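Local coordinates for protein vanadium-dependent haloperoxidase (PDB 4CIT) that probably oxidises iodide with hydrogen peroxide at a bound vanadate, as a bacterial vanadium-dependent iodoperoxidase related to the PAP2 superfamily, at residues 39-44 and 309-314; 47-52 and 64-69; 55-60 and 122-127; 117-122 and 158-163; 319-324 and 373-378. One frame throughout, in Å; residues are numbered along the deposited sequence.

Contact 1. Residues 39-44 and 309-314; sequences EELDAS and KTLFAY
Leu-41, Asp-42 and Tyr-314 carry this buried contact in the all-helical fold of the haloperoxidase, where helix 38-55, near the N-terminus, lies against helix 307-335. The two segments run in broadly the same direction, 35° apart, and their axes come no closer than 10.8 Å, so side chains rather than backbones span the interval. Leu-41 does this with one methyl. CG stands anti to the backbone N (chi1 176°), and CD2 reaches Leu-311 CD1 at 3.6 Å and Tyr-314 CD2 at 3.8 Å. The leucine crosses Leu-311 at about a right angle but slides past the tyrosine in the opposite direction. A branched aliphatic side chain suits this place because a single methyl can serve both an alkyl and an aromatic neighbour.

Tyr-314 is a fitting partner because its ring is apolar along its length and polar at its end. Within its own helix, Thr-310 CG2 lies 3.2 Å above the ring plane, displaced toward the rim, and backs one face. Helix 288-302 adds Arg-301, which makes a salt bridge to Asp-42 OD2 and a hydrogen bond to Thr-310 OG1. The carboxylate therefore has a separate partner for each oxygen, and the nearby guanidinium would be expected to favour its charged form. The reach of the tyrosine lets a short aspartate meet it across the gap, with carboxylate and ring planes 33° apart: Tyr-314 OH donates to Asp-42 OD1 over 2.6 Å, using the syn lone pair of that oxygen.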
# COMPACT_ATOMS: atom_id res chain seq x y z
N GLU A 39 3.31 -17.95 7.59
CA GLU A 39 4.09 -17.04 8.47
C GLU A 39 5.52 -16.71 7.95
O GLU A 39 6.07 -15.69 8.33
CB GLU A 39 4.06 -17.53 9.91
CG GLU A 39 2.62 -17.49 10.52
CD GLU A 39 1.67 -18.69 10.28
OE1 GLU A 39 1.87 -19.65 9.45
OE2 GLU A 39 0.65 -18.68 10.99
N GLU A 40 6.09 -17.56 7.06
CA GLU A 40 7.34 -17.25 6.50
C GLU A 40 7.23 -16.16 5.42
O GLU A 40 8.13 -15.34 5.24
CB GLU A 40 8.02 -18.54 5.97
CG GLU A 40 8.56 -19.26 7.21
CD GLU A 40 8.74 -20.73 7.07
OE1 GLU A 40 8.21 -21.29 6.09
OE2 GLU A 40 9.39 -21.31 7.97
N LEU A 41 6.11 -16.16 4.69
CA LEU A 41 5.84 -15.05 3.80
C LEU A 41 5.69 -13.76 4.64
O LEU A 41 6.25 -12.68 4.30
CB LEU A 41 4.60 -15.37 3.02
CG LEU A 41 4.04 -14.32 2.06
CD1 LEU A 41 5.02 -13.94 1.01
CD2 LEU A 41 2.73 -14.84 1.41
N ASP A 42 4.92 -13.88 5.74
CA ASP A 42 4.76 -12.73 6.61
C ASP A 42 6.10 -12.19 7.13
O ASP A 42 6.24 -10.97 7.32
CB ASP A 42 3.84 -13.05 7.83
CG ASP A 42 2.38 -13.28 7.45
OD1 ASP A 42 1.95 -12.79 6.34
OD2 ASP A 42 1.65 -13.91 8.29
N ALA A 43 7.02 -13.08 7.48
CA ALA A 43 8.36 -12.72 7.91
C ALA A 43 9.05 -11.80 6.86
O ALA A 43 9.64 -10.78 7.19
CB ALA A 43 9.17 -13.96 8.24
N SER A 44 9.00 -12.17 5.59
CA SER A 44 9.57 -11.37 4.54
C SER A 44 8.92 -10.00 4.40
O SER A 44 9.61 -8.97 4.36
CB SER A 44 9.49 -12.13 3.20
OG SER A 44 10.10 -11.45 2.12
N LYS A 309 -3.90 -19.34 -0.22
CA LYS A 309 -4.99 -18.39 0.01
C LYS A 309 -4.41 -17.08 0.57
O LYS A 309 -4.80 -16.01 0.16
CB LYS A 309 -5.99 -18.96 0.96
CG LYS A 309 -7.11 -18.05 1.42
CD LYS A 309 -7.95 -17.57 0.31
CE LYS A 309 -9.19 -16.84 0.89
NZ LYS A 309 -10.13 -17.71 1.67
N THR A 310 -3.47 -17.21 1.44
CA THR A 310 -2.76 -16.00 1.99
C THR A 310 -2.13 -15.20 0.86
O THR A 310 -2.26 -13.98 0.79
CB THR A 310 -1.71 -16.39 3.03
OG1 THR A 310 -2.36 -17.00 4.11
CG2 THR A 310 -0.93 -15.15 3.58
N LEU A 311 -1.34 -15.86 -0.01
CA LEU A 311 -0.73 -15.19 -1.15
C LEU A 311 -1.63 -14.59 -2.13
O LEU A 311 -1.43 -13.49 -2.58
CB LEU A 311 0.24 -16.15 -1.80
CG LEU A 311 1.31 -15.65 -2.67
CD1 LEU A 311 2.02 -14.39 -2.14
CD2 LEU A 311 2.26 -16.83 -2.89
N PHE A 312 -2.72 -15.28 -2.46
CA PHE A 312 -3.79 -14.75 -3.21
C PHE A 312 -4.29 -13.43 -2.63
O PHE A 312 -4.40 -12.45 -3.35
CB PHE A 312 -4.88 -15.79 -3.22
CG PHE A 312 -6.22 -15.34 -3.66
CD1 PHE A 312 -6.52 -15.19 -4.97
CD2 PHE A 312 -7.23 -15.20 -2.73
CE1 PHE A 312 -7.81 -14.81 -5.36
CE2 PHE A 312 -8.51 -14.90 -3.12
CZ PHE A 312 -8.81 -14.65 -4.42
N ALA A 313 -4.58 -13.41 -1.38
CA ALA A 313 -5.09 -12.25 -0.79
C ALA A 313 -4.09 -11.05 -0.81
O ALA A 313 -4.43 -9.86 -1.16
CB ALA A 313 -5.54 -12.51 0.61
N TYR A 314 -2.83 -11.36 -0.42
CA TYR A 314 -1.82 -10.31 -0.41
C TYR A 314 -1.54 -9.77 -1.81
O TYR A 314 -1.27 -8.58 -2.00
CB TYR A 314 -0.50 -10.77 0.20
CG TYR A 314 -0.52 -11.22 1.59
CD1 TYR A 314 -1.62 -11.08 2.39
CD2 TYR A 314 0.61 -11.75 2.16
CE1 TYR A 314 -1.58 -11.49 3.73
CE2 TYR A 314 0.68 -12.12 3.51
CZ TYR A 314 -0.47 -12.02 4.27
OH TYR A 314 -0.49 -12.50 5.58

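Contact 2. Residues 47-52 and 64-69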
# COMPACT_ATOMS: atom_id res chain seq x y z
N ARG A 47 9.92 -7.88 7.42
CA ARG A 47 11.27 -7.37 7.34
C ARG A 47 11.33 -6.23 6.31
O ARG A 47 12.00 -5.21 6.52
CB ARG A 47 12.24 -8.47 6.94
CG ARG A 47 13.71 -8.09 6.84
CD ARG A 47 14.27 -7.38 8.04
NE ARG A 47 14.20 -8.20 9.26
CZ ARG A 47 15.15 -9.07 9.63
NH1 ARG A 47 16.27 -9.24 8.93
NH2 ARG A 47 15.00 -9.73 10.77
N VAL A 48 10.70 -6.40 5.17
CA VAL A 48 10.77 -5.34 4.14
C VAL A 48 10.11 -4.06 4.65
O VAL A 48 10.59 -2.95 4.34
CB VAL A 48 10.34 -5.83 2.74
CG1 VAL A 48 8.89 -5.78 2.66
CG2 VAL A 48 11.01 -4.97 1.62
N THR A 49 9.07 -4.23 5.41
CA THR A 49 8.41 -3.12 6.06
C THR A 49 9.37 -2.33 6.94
O THR A 49 9.47 -1.03 6.89
CB THR A 49 7.11 -3.57 6.79
OG1 THR A 49 6.15 -4.04 5.83
CG2 THR A 49 6.47 -2.43 7.47
N GLU A 50 10.07 -3.06 7.76
CA GLU A 50 11.06 -2.44 8.68
C GLU A 50 12.17 -1.74 7.92
O GLU A 50 12.52 -0.59 8.23
CB GLU A 50 11.66 -3.50 9.58
CG GLU A 50 10.68 -4.10 10.54
CD GLU A 50 11.11 -5.51 11.03
OE1 GLU A 50 12.23 -5.96 10.73
OE2 GLU A 50 10.30 -6.20 11.69
N ILE A 51 12.64 -2.36 6.84
CA ILE A 51 13.70 -1.78 6.05
C ILE A 51 13.24 -0.49 5.36
O ILE A 51 14.00 0.49 5.25
CB ILE A 51 14.24 -2.78 5.03
CG1 ILE A 51 14.76 -4.02 5.80
CG2 ILE A 51 15.26 -2.09 4.08
CD1 ILE A 51 15.25 -5.14 4.85
N MET A 52 12.00 -0.49 4.87
CA MET A 52 11.38 0.68 4.28
C MET A 52 11.39 1.91 5.13
O MET A 52 11.66 3.01 4.63
CB MET A 52 9.92 0.36 3.84
CG MET A 52 9.89 -0.20 2.42
SD MET A 52 8.10 -0.28 1.88
CE MET A 52 7.27 -0.87 3.26
N ARG A 64 4.91 -0.12 -4.51
CA ARG A 64 5.58 -0.82 -5.60
C ARG A 64 6.46 -1.98 -4.99
O ARG A 64 6.55 -3.09 -5.49
CB ARG A 64 6.42 0.17 -6.38
CG ARG A 64 7.27 -0.42 -7.50
CD ARG A 64 7.98 0.67 -8.35
NE ARG A 64 8.75 0.06 -9.42
CZ ARG A 64 9.97 -0.37 -9.39
NH1 ARG A 64 10.72 -0.30 -8.28
NH2 ARG A 64 10.46 -0.88 -10.49
N ILE A 65 7.10 -1.69 -3.87
CA ILE A 65 7.93 -2.67 -3.09
C ILE A 65 7.12 -3.87 -2.60
O ILE A 65 7.58 -4.98 -2.64
CB ILE A 65 8.63 -1.94 -1.94
CG1 ILE A 65 9.64 -0.93 -2.54
CG2 ILE A 65 9.39 -2.95 -1.08
CD1 ILE A 65 10.24 0.01 -1.52
N PHE A 66 5.86 -3.66 -2.17
CA PHE A 66 4.98 -4.74 -1.76
C PHE A 66 4.47 -5.57 -2.93
O PHE A 66 4.40 -6.77 -2.81
CB PHE A 66 3.78 -4.21 -0.97
CG PHE A 66 4.13 -3.77 0.40
CD1 PHE A 66 4.73 -4.63 1.28
CD2 PHE A 66 3.77 -2.52 0.84
CE1 PHE A 66 5.02 -4.21 2.56
CE2 PHE A 66 4.10 -2.06 2.09
CZ PHE A 66 4.73 -2.92 2.96
N ALA A 67 4.15 -4.95 -4.06
CA ALA A 67 3.46 -5.65 -5.12
C ALA A 67 4.24 -6.66 -5.92
O ALA A 67 3.79 -7.79 -6.08
CB ALA A 67 2.84 -4.67 -6.10
N TYR A 68 5.42 -6.27 -6.41
CA TYR A 68 6.18 -7.13 -7.27
C TYR A 68 6.61 -8.48 -6.62
O TYR A 68 6.50 -9.53 -7.25
CB TYR A 68 7.40 -6.45 -7.86
CG TYR A 68 7.03 -5.55 -9.01
CD1 TYR A 68 6.63 -6.08 -10.26
CD2 TYR A 68 7.12 -4.20 -8.88
CE1 TYR A 68 6.32 -5.25 -11.35
CE2 TYR A 68 6.77 -3.34 -9.93
CZ TYR A 68 6.40 -3.85 -11.17
OH TYR A 68 6.12 -3.02 -12.19
N PRO A 69 7.11 -8.47 -5.39
CA PRO A 69 7.48 -9.73 -4.80
C PRO A 69 6.28 -10.66 -4.55
O PRO A 69 6.39 -11.88 -4.72
CB PRO A 69 8.13 -9.31 -3.50
CG PRO A 69 8.65 -7.91 -3.77
CD PRO A 69 7.49 -7.33 -4.51
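Thr-49 OG1 meets the edge of the Phe-66 ring in its plane, 3.4 Å from Phe-66 CZ. The hydroxyl is already hydrogen-bonded to the carbonyl O of Ile-45, one turn back in its own helix, so threonine can sit beside an aromatic ring with its polar atom satisfied. The two helices, 38-55 and 59-80, follow each other in the chain and form a helical hairpin, their segments running nearly antiparallel at 154° with axes 11.1 Å apart. Beta-branched residues meet where the backbones come nearest: Val-48 CG2 touches Ile-65 CG2 at 3.7 Å, and Val-48 CG1 lies 4.2 Å from Phe-66 CE1. Farther along, Met-52 CG meets Ile-65 CD1 at 4.0 Å as the two side chains slide past each other in opposite directions. Met-52 is modelled in two conformations; in one, SD makes an oblique Met-aromatic contact with Phe-66, 4.8 Å from the ring centroid, which is less certain than the rest. Ala-290 and Met-293 of helix 288-302 also pack on the phenylalanine. No hydrogen bond joins the two segments, which implies that apolar packing and burial from solvent hold this part of the hairpin together, the one hydroxyl at the contact being bonded within its own helix.

Contact 3. Residues 55-60 and 122-127; sequences DIFSPP and RLIFSE
Asp-55 and Phe-125 bring the two backbones to 6.4 Å between their CA atoms, where two turns at helix ends meet. Helix 38-55 finishes in a Schellman motif, with Ile-56 at positive phi (61°), and the chain passes on to Ser-58, the N-cap of helix 59-80. On the other side the backbone leaves helix 108-123 and makes an inverse gamma turn centred on Ser-126. That turn presents two successive amides to one carboxylate oxygen: Asp-55 OD2 accepts from Phe-125 N and from Ser-126 N, each at 2.9 Å. Both donors come from the same face of the carboxylate, Ser-126 N on the syn side and Phe-125 N from farther above the plane. Aspartate suits the place because its short side chain offers a second acceptor to the serine hydroxyl while the first holds the turn. Next to these bonds Phe-57 packs on Met-52 and Ile-65. Its CE2 meets Ile-124 CG2 at 3.9 Å, the side chains crossing at about a right angle. The Phe-57 and Phe-125 rings lie within 10° of parallel yet are displaced beyond a true stack, Phe-57 CZ against Phe-125 CD2. The remaining carboxylate oxygen is also used: Ser-126 OG donates to the syn lone pair of Asp-55 OD1 over 2.6 Å.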
# COMPACT_ATOMS: atom_id res chain seq x y z
N ASP A 55 15.06 3.09 5.31
CA ASP A 55 15.60 3.63 4.07
C ASP A 55 14.81 4.86 3.57
O ASP A 55 15.17 5.47 2.54
CB ASP A 55 15.56 2.54 2.96
CG ASP A 55 16.60 1.43 3.16
OD1 ASP A 55 17.49 1.56 4.02
OD2 ASP A 55 16.57 0.40 2.41
N ILE A 56 13.74 5.16 4.29
CA ILE A 56 12.89 6.34 4.07
C ILE A 56 12.24 6.34 2.68
O ILE A 56 12.30 7.28 1.89
CB ILE A 56 13.57 7.67 4.46
CG1 ILE A 56 14.49 7.42 5.69
CG2 ILE A 56 12.49 8.67 4.81
CD1 ILE A 56 15.18 8.66 6.20
N PHE A 57 11.52 5.27 2.45
CA PHE A 57 10.64 5.20 1.29
C PHE A 57 9.36 5.98 1.48
O PHE A 57 8.68 5.90 2.48
CB PHE A 57 10.42 3.75 0.91
CG PHE A 57 11.60 3.15 0.20
CD1 PHE A 57 11.85 3.44 -1.12
CD2 PHE A 57 12.51 2.33 0.87
CE1 PHE A 57 12.97 2.96 -1.81
CE2 PHE A 57 13.59 1.83 0.21
CZ PHE A 57 13.83 2.11 -1.13
N SER A 58 8.91 6.63 0.42
CA SER A 58 7.65 7.39 0.46
C SER A 58 6.41 6.49 0.25
O SER A 58 6.53 5.36 -0.23
CB SER A 58 7.65 8.43 -0.66
OG SER A 58 7.61 7.81 -1.95
N PRO A 59 5.19 6.99 0.57
CA PRO A 59 4.00 6.14 0.42
C PRO A 59 3.76 5.50 -0.95
O PRO A 59 3.59 4.25 -1.04
CB PRO A 59 2.83 7.02 0.90
CG PRO A 59 3.50 7.93 1.89
CD PRO A 59 4.90 8.20 1.36
N PRO A 60 3.88 6.26 -2.03
CA PRO A 60 3.69 5.58 -3.31
C PRO A 60 4.76 4.55 -3.66
O PRO A 60 4.44 3.47 -4.19
CB PRO A 60 3.72 6.73 -4.37
CG PRO A 60 4.10 7.98 -3.61
CD PRO A 60 4.02 7.73 -2.14
N ARG A 122 15.96 -6.69 -3.87
CA ARG A 122 16.26 -5.80 -4.97
C ARG A 122 15.58 -4.43 -4.86
O ARG A 122 16.15 -3.45 -5.37
CB ARG A 122 15.90 -6.40 -6.29
CG ARG A 122 16.64 -7.63 -6.64
CD ARG A 122 16.36 -8.02 -8.08
NE ARG A 122 16.63 -9.42 -8.29
CZ ARG A 122 16.50 -9.99 -9.49
NH1 ARG A 122 16.12 -9.25 -10.56
NH2 ARG A 122 16.75 -11.29 -9.63
N LEU A 123 14.45 -4.37 -4.21
CA LEU A 123 13.59 -3.15 -4.21
C LEU A 123 13.87 -2.21 -3.03
O LEU A 123 13.40 -1.09 -3.02
CB LEU A 123 12.14 -3.60 -4.18
CG LEU A 123 11.61 -4.12 -5.47
CD1 LEU A 123 10.32 -4.97 -5.24
CD2 LEU A 123 11.35 -2.94 -6.36
N ILE A 124 14.67 -2.64 -2.07
CA ILE A 124 15.11 -1.75 -1.00
C ILE A 124 16.59 -1.39 -1.10
O ILE A 124 17.28 -1.92 -1.89
CB ILE A 124 14.67 -2.18 0.41
CG1 ILE A 124 14.96 -3.62 0.80
CG2 ILE A 124 13.20 -2.00 0.58
CD1 ILE A 124 16.39 -3.97 0.79
N PHE A 125 17.06 -0.43 -0.28
CA PHE A 125 18.47 -0.00 -0.32
C PHE A 125 19.35 -0.81 0.59
O PHE A 125 20.38 -1.25 0.13
CB PHE A 125 18.63 1.52 -0.03
CG PHE A 125 18.36 2.38 -1.24
CD1 PHE A 125 19.29 2.43 -2.31
CD2 PHE A 125 17.18 3.15 -1.35
CE1 PHE A 125 19.03 3.22 -3.45
CE2 PHE A 125 16.92 3.92 -2.50
CZ PHE A 125 17.85 3.96 -3.53
N SER A 126 18.93 -1.08 1.79
CA SER A 126 19.72 -1.82 2.81
C SER A 126 19.51 -3.35 2.59
O SER A 126 18.86 -4.01 3.38
CB SER A 126 19.31 -1.39 4.20
OG SER A 126 19.51 0.02 4.39
N GLU A 127 20.09 -3.86 1.52
CA GLU A 127 19.95 -5.25 1.06
C GLU A 127 20.44 -6.25 2.09
O GLU A 127 19.84 -7.30 2.30
CB GLU A 127 20.72 -5.44 -0.26
CG GLU A 127 20.14 -4.65 -1.42
CD GLU A 127 20.47 -5.22 -2.80
OE1 GLU A 127 21.20 -6.22 -2.84
OE2 GLU A 127 19.99 -4.70 -3.84

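Contact 4. Residues 117-122 and 158-163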
# COMPACT_ATOMS: atom_id res chain seq x y z
N MET A 117 11.64 -12.99 -1.24
CA MET A 117 12.76 -12.36 -0.57
C MET A 117 13.72 -11.76 -1.55
O MET A 117 14.25 -10.68 -1.32
CB MET A 117 13.47 -13.35 0.36
CG MET A 117 12.64 -13.82 1.48
SD MET A 117 13.46 -14.82 2.82
CE MET A 117 13.88 -16.27 1.83
N GLU A 118 14.02 -12.47 -2.64
CA GLU A 118 15.00 -11.94 -3.58
C GLU A 118 14.52 -10.62 -4.23
O GLU A 118 15.24 -9.64 -4.29
CB GLU A 118 15.18 -12.97 -4.76
CG GLU A 118 15.94 -12.47 -5.98
CD GLU A 118 17.35 -12.01 -5.75
OE1 GLU A 118 17.95 -12.29 -4.72
OE2 GLU A 118 17.83 -11.17 -6.57
N LEU A 119 13.23 -10.55 -4.64
CA LEU A 119 12.73 -9.30 -5.22
C LEU A 119 12.59 -8.20 -4.19
O LEU A 119 12.91 -7.04 -4.49
CB LEU A 119 11.42 -9.50 -5.96
CG LEU A 119 11.65 -10.38 -7.16
CD1 LEU A 119 10.36 -10.54 -7.82
CD2 LEU A 119 12.58 -9.76 -8.19
N SER A 120 12.17 -8.56 -2.99
CA SER A 120 12.11 -7.60 -1.91
C SER A 120 13.52 -6.94 -1.68
O SER A 120 13.63 -5.74 -1.58
CB SER A 120 11.64 -8.20 -0.66
OG SER A 120 10.28 -8.56 -0.74
N LYS A 121 14.56 -7.76 -1.65
CA LYS A 121 15.95 -7.33 -1.52
C LYS A 121 16.30 -6.39 -2.64
O LYS A 121 16.92 -5.35 -2.36
CB LYS A 121 16.88 -8.52 -1.54
CG LYS A 121 18.36 -8.29 -1.29
CD LYS A 121 19.17 -9.38 -1.97
CE LYS A 121 19.26 -9.10 -3.47
NZ LYS A 121 19.90 -10.26 -4.19
N ARG A 122 15.96 -6.69 -3.87
CA ARG A 122 16.26 -5.80 -4.97
C ARG A 122 15.58 -4.43 -4.86
O ARG A 122 16.15 -3.45 -5.37
CB ARG A 122 15.90 -6.40 -6.29
CG ARG A 122 16.64 -7.63 -6.64
CD ARG A 122 16.36 -8.02 -8.08
NE ARG A 122 16.63 -9.42 -8.29
CZ ARG A 122 16.50 -9.99 -9.49
NH1 ARG A 122 16.12 -9.25 -10.56
NH2 ARG A 122 16.75 -11.29 -9.63
N GLN A 158 15.01 -18.36 -10.55
CA GLN A 158 14.69 -18.24 -11.96
C GLN A 158 13.44 -17.44 -12.17
O GLN A 158 13.38 -16.60 -13.07
CB GLN A 158 14.57 -19.64 -12.61
CG GLN A 158 14.37 -19.63 -14.04
CD GLN A 158 14.07 -21.05 -14.57
OE1 GLN A 158 13.72 -21.96 -13.83
NE2 GLN A 158 14.16 -21.19 -15.86
N VAL A 159 12.43 -17.71 -11.38
CA VAL A 159 11.17 -16.92 -11.47
C VAL A 159 11.45 -15.43 -11.10
O VAL A 159 10.93 -14.54 -11.75
CB VAL A 159 10.06 -17.54 -10.65
CG1 VAL A 159 8.84 -16.60 -10.63
CG2 VAL A 159 9.71 -18.94 -11.20
N ALA A 160 12.18 -15.16 -10.03
CA ALA A 160 12.51 -13.81 -9.66
C ALA A 160 13.21 -13.10 -10.77
O ALA A 160 12.97 -11.90 -10.99
CB ALA A 160 13.40 -13.78 -8.40
N ASP A 161 14.07 -13.79 -11.57
CA ASP A 161 14.72 -13.13 -12.63
C ASP A 161 13.69 -12.74 -13.69
O ASP A 161 13.85 -11.70 -14.33
CB ASP A 161 15.85 -13.94 -13.33
CG ASP A 161 17.11 -14.11 -12.42
OD1 ASP A 161 17.39 -13.27 -11.46
OD2 ASP A 161 17.80 -15.12 -12.65
N HIS A 162 12.71 -13.60 -13.94
CA HIS A 162 11.73 -13.31 -14.96
C HIS A 162 10.93 -12.09 -14.54
O HIS A 162 10.67 -11.14 -15.35
CB HIS A 162 10.90 -14.55 -15.30
CG HIS A 162 9.75 -14.28 -16.24
ND1 HIS A 162 9.89 -14.39 -17.60
CD2 HIS A 162 8.45 -13.96 -16.02
CE1 HIS A 162 8.74 -14.10 -18.19
NE2 HIS A 162 7.84 -13.85 -17.25
N ILE A 163 10.42 -12.16 -13.32
CA ILE A 163 9.60 -11.09 -12.82
C ILE A 163 10.42 -9.78 -12.71
O ILE A 163 9.91 -8.69 -13.09
CB ILE A 163 8.99 -11.46 -11.49
CG1 ILE A 163 8.11 -12.71 -11.70
CG2 ILE A 163 8.31 -10.23 -10.89
CD1 ILE A 163 6.82 -12.50 -12.46
O HOH W 1 15.78 -9.99 -13.30
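Arg-122 NH2 reaches Asp-161 OD1 at 2.8 Å, a salt bridge between helices 108-123 and 146-167. The acceptor lies in the guanidinium plane and is met nearly along its C-O axis, while the carboxylate plane is turned 40° away. The rest of the guanidinium is used as well. Arg-122 NE donates to Glu-118 OE2 at 2.7 Å, one helical turn back, and NH1 donates a hydrogen bond to a water that in turn donates to Asp-161 O. Arginine suits the position because its planar group can address three partners at once. Lys-121 NZ bonds to Glu-118 OE1 at 2.9 Å, so two basic groups meet Glu-118 and Asp-161, and the charges would be expected to offset one another at this partly exposed edge.

Deeper in, the contact turns apolar. Ala-160 CB packs against Glu-118 CG at 3.7 Å and Leu-119 CG at 4.0 Å, its small side chain allowing the CA atoms of Leu-119 and Ala-160 to approach within 6.3 Å. Leu-119 CD1 then meets Ile-163 CG2 at 3.7 Å, the two side chains crossing at about a right angle, and Pro-69 and Ala-72 of helix 59-80 continue the packing. The whole is a helix-helix packing crossing at -42°, bordered by a four-residue salt-bridge network.

Contact 5. Residues 319-324 and 373-378; sequences VAMADA and GAASVV
Within the PAP2-superfamily part of the fold, helices 307-335 and 367-383 pack as a close antiparallel pair, with Ala-320, Met-321 and Ala-324 meeting Ala-374, Ala-375 and Val-378. The segments lie at 158° to each other and their axes approach to 8.8 Å, a short spacing made possible by the many alanines: a lone CB gives each helix a low surface, and Met-321 and Ala-375 bring their CA atoms within 6.2 Å. At one end of the contact Ala-324 CB faces Ala-374 CB at 3.9 Å, two methyl groups meeting with nothing longer to hold the backbones apart. In the middle Met-321 lies over Ala-375. The methionine has CG anti to its carbonyl carbon (chi1 -73°), and both CG and SD rest 4.0 Å from Ala-375 CB. A flexible thioether fits here because it can follow the outline of its neighbours, and Trp-292 of helix 288-302 packs on both Met-321 and Ala-375.

No polar bond crosses between the two segments; the contact is wholly buried and held by van der Waals packing. The vanadate pocket is not far off, the Ala-324 side chain being about 12 Å from a bound vanadate, and helix 367-383 begins with two of the residues that line it, Gly-367 and His-368. Away from that end of the pair, helix 426-446 covers Ala-320 and Val-378 through Val-443 and Val-444. There the valine, the one beta-branched residue in the contact, turns a single methyl inward: Val-378 CG2 touches Ala-320 CB at 3.6 Å.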
# COMPACT_ATOMS: atom_id res chain seq x y z
N VAL A 319 -1.48 -5.41 -5.49
CA VAL A 319 -1.68 -4.90 -6.83
C VAL A 319 -2.71 -3.76 -6.91
O VAL A 319 -2.46 -2.69 -7.47
CB VAL A 319 -2.02 -6.03 -7.78
CG1 VAL A 319 -2.47 -5.49 -9.10
CG2 VAL A 319 -0.79 -6.95 -7.93
N ALA A 320 -3.84 -3.93 -6.23
CA ALA A 320 -4.80 -2.87 -6.15
C ALA A 320 -4.21 -1.60 -5.51
O ALA A 320 -4.50 -0.49 -6.04
CB ALA A 320 -6.06 -3.32 -5.45
N MET A 321 -3.51 -1.71 -4.38
CA MET A 321 -2.98 -0.54 -3.74
C MET A 321 -1.95 0.20 -4.62
O MET A 321 -1.85 1.44 -4.53
CB MET A 321 -2.40 -0.88 -2.39
CG MET A 321 -3.47 -1.18 -1.36
SD MET A 321 -2.78 -1.37 0.33
CE MET A 321 -2.22 -2.98 0.34
N ALA A 322 -1.14 -0.54 -5.36
CA ALA A 322 -0.09 0.08 -6.18
C ALA A 322 -0.84 0.87 -7.26
O ALA A 322 -0.49 2.08 -7.49
CB ALA A 322 0.80 -0.95 -6.81
N ASP A 323 -1.92 0.32 -7.84
CA ASP A 323 -2.71 1.09 -8.84
C ASP A 323 -3.46 2.29 -8.20
O ASP A 323 -3.55 3.38 -8.78
CB ASP A 323 -3.60 0.18 -9.70
CG ASP A 323 -2.78 -0.55 -10.85
OD1 ASP A 323 -1.46 -0.47 -10.86
OD2 ASP A 323 -3.49 -1.16 -11.70
N ALA A 324 -3.88 2.12 -6.96
CA ALA A 324 -4.53 3.20 -6.22
C ALA A 324 -3.58 4.41 -6.00
O ALA A 324 -3.96 5.62 -6.18
CB ALA A 324 -5.07 2.70 -4.93
N GLY A 373 -9.81 2.93 0.45
CA GLY A 373 -10.96 2.58 -0.36
C GLY A 373 -10.71 1.34 -1.20
O GLY A 373 -11.51 0.39 -1.26
N ALA A 374 -9.60 1.35 -1.87
CA ALA A 374 -9.22 0.23 -2.73
C ALA A 374 -8.94 -1.02 -1.90
O ALA A 374 -9.41 -2.15 -2.30
CB ALA A 374 -8.03 0.59 -3.57
N ALA A 375 -8.11 -0.89 -0.89
CA ALA A 375 -7.75 -2.04 -0.10
C ALA A 375 -9.00 -2.68 0.55
O ALA A 375 -9.10 -3.90 0.67
CB ALA A 375 -6.72 -1.66 0.92
N SER A 376 -9.86 -1.86 1.12
CA SER A 376 -11.12 -2.28 1.70
C SER A 376 -12.02 -3.14 0.77
O SER A 376 -12.64 -4.19 1.15
CB SER A 376 -11.93 -1.06 2.04
OG SER A 376 -13.01 -1.44 2.86
N VAL A 377 -12.15 -2.67 -0.44
CA VAL A 377 -12.90 -3.39 -1.47
C VAL A 377 -12.32 -4.76 -1.75
O VAL A 377 -13.01 -5.77 -1.78
CB VAL A 377 -13.04 -2.57 -2.76
CG1 VAL A 377 -13.49 -3.43 -3.91
CG2 VAL A 377 -14.03 -1.44 -2.53
N VAL A 378 -11.01 -4.82 -1.94
CA VAL A 378 -10.34 -6.10 -2.16
C VAL A 378 -10.48 -7.04 -0.99
O VAL A 378 -10.89 -8.20 -1.20
CB VAL A 378 -8.81 -5.92 -2.51
CG1 VAL A 378 -8.15 -7.29 -2.63
CG2 VAL A 378 -8.71 -5.16 -3.80

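How the contacts relate
Contacts 1, 2 and 5 are buried between helices, whereas contacts 3 and 4 are partly exposed and use more polar bonds across their segments. Contacts 1 and 2 share helix 38-55, contacts 1 and 5 share helix 307-335, and contacts 3 and 4 share Arg-122 at the end of helix 108-123. Contacts 2 and 3 lie closest, about 7 Å between centres, and Ile-51 packs on Ile-124 where they touch; contact 4 joins this group through Pro-69 and Ser-120. Contact 5, nearest the chain centre, is purely apolar; contact 2 has no hydrogen bond across it, though one hydroxyl borders a ring. Contact 1 keeps one buried polar pair, contact 3 binds backbone amides, and contact 4 carries a salt-bridge network.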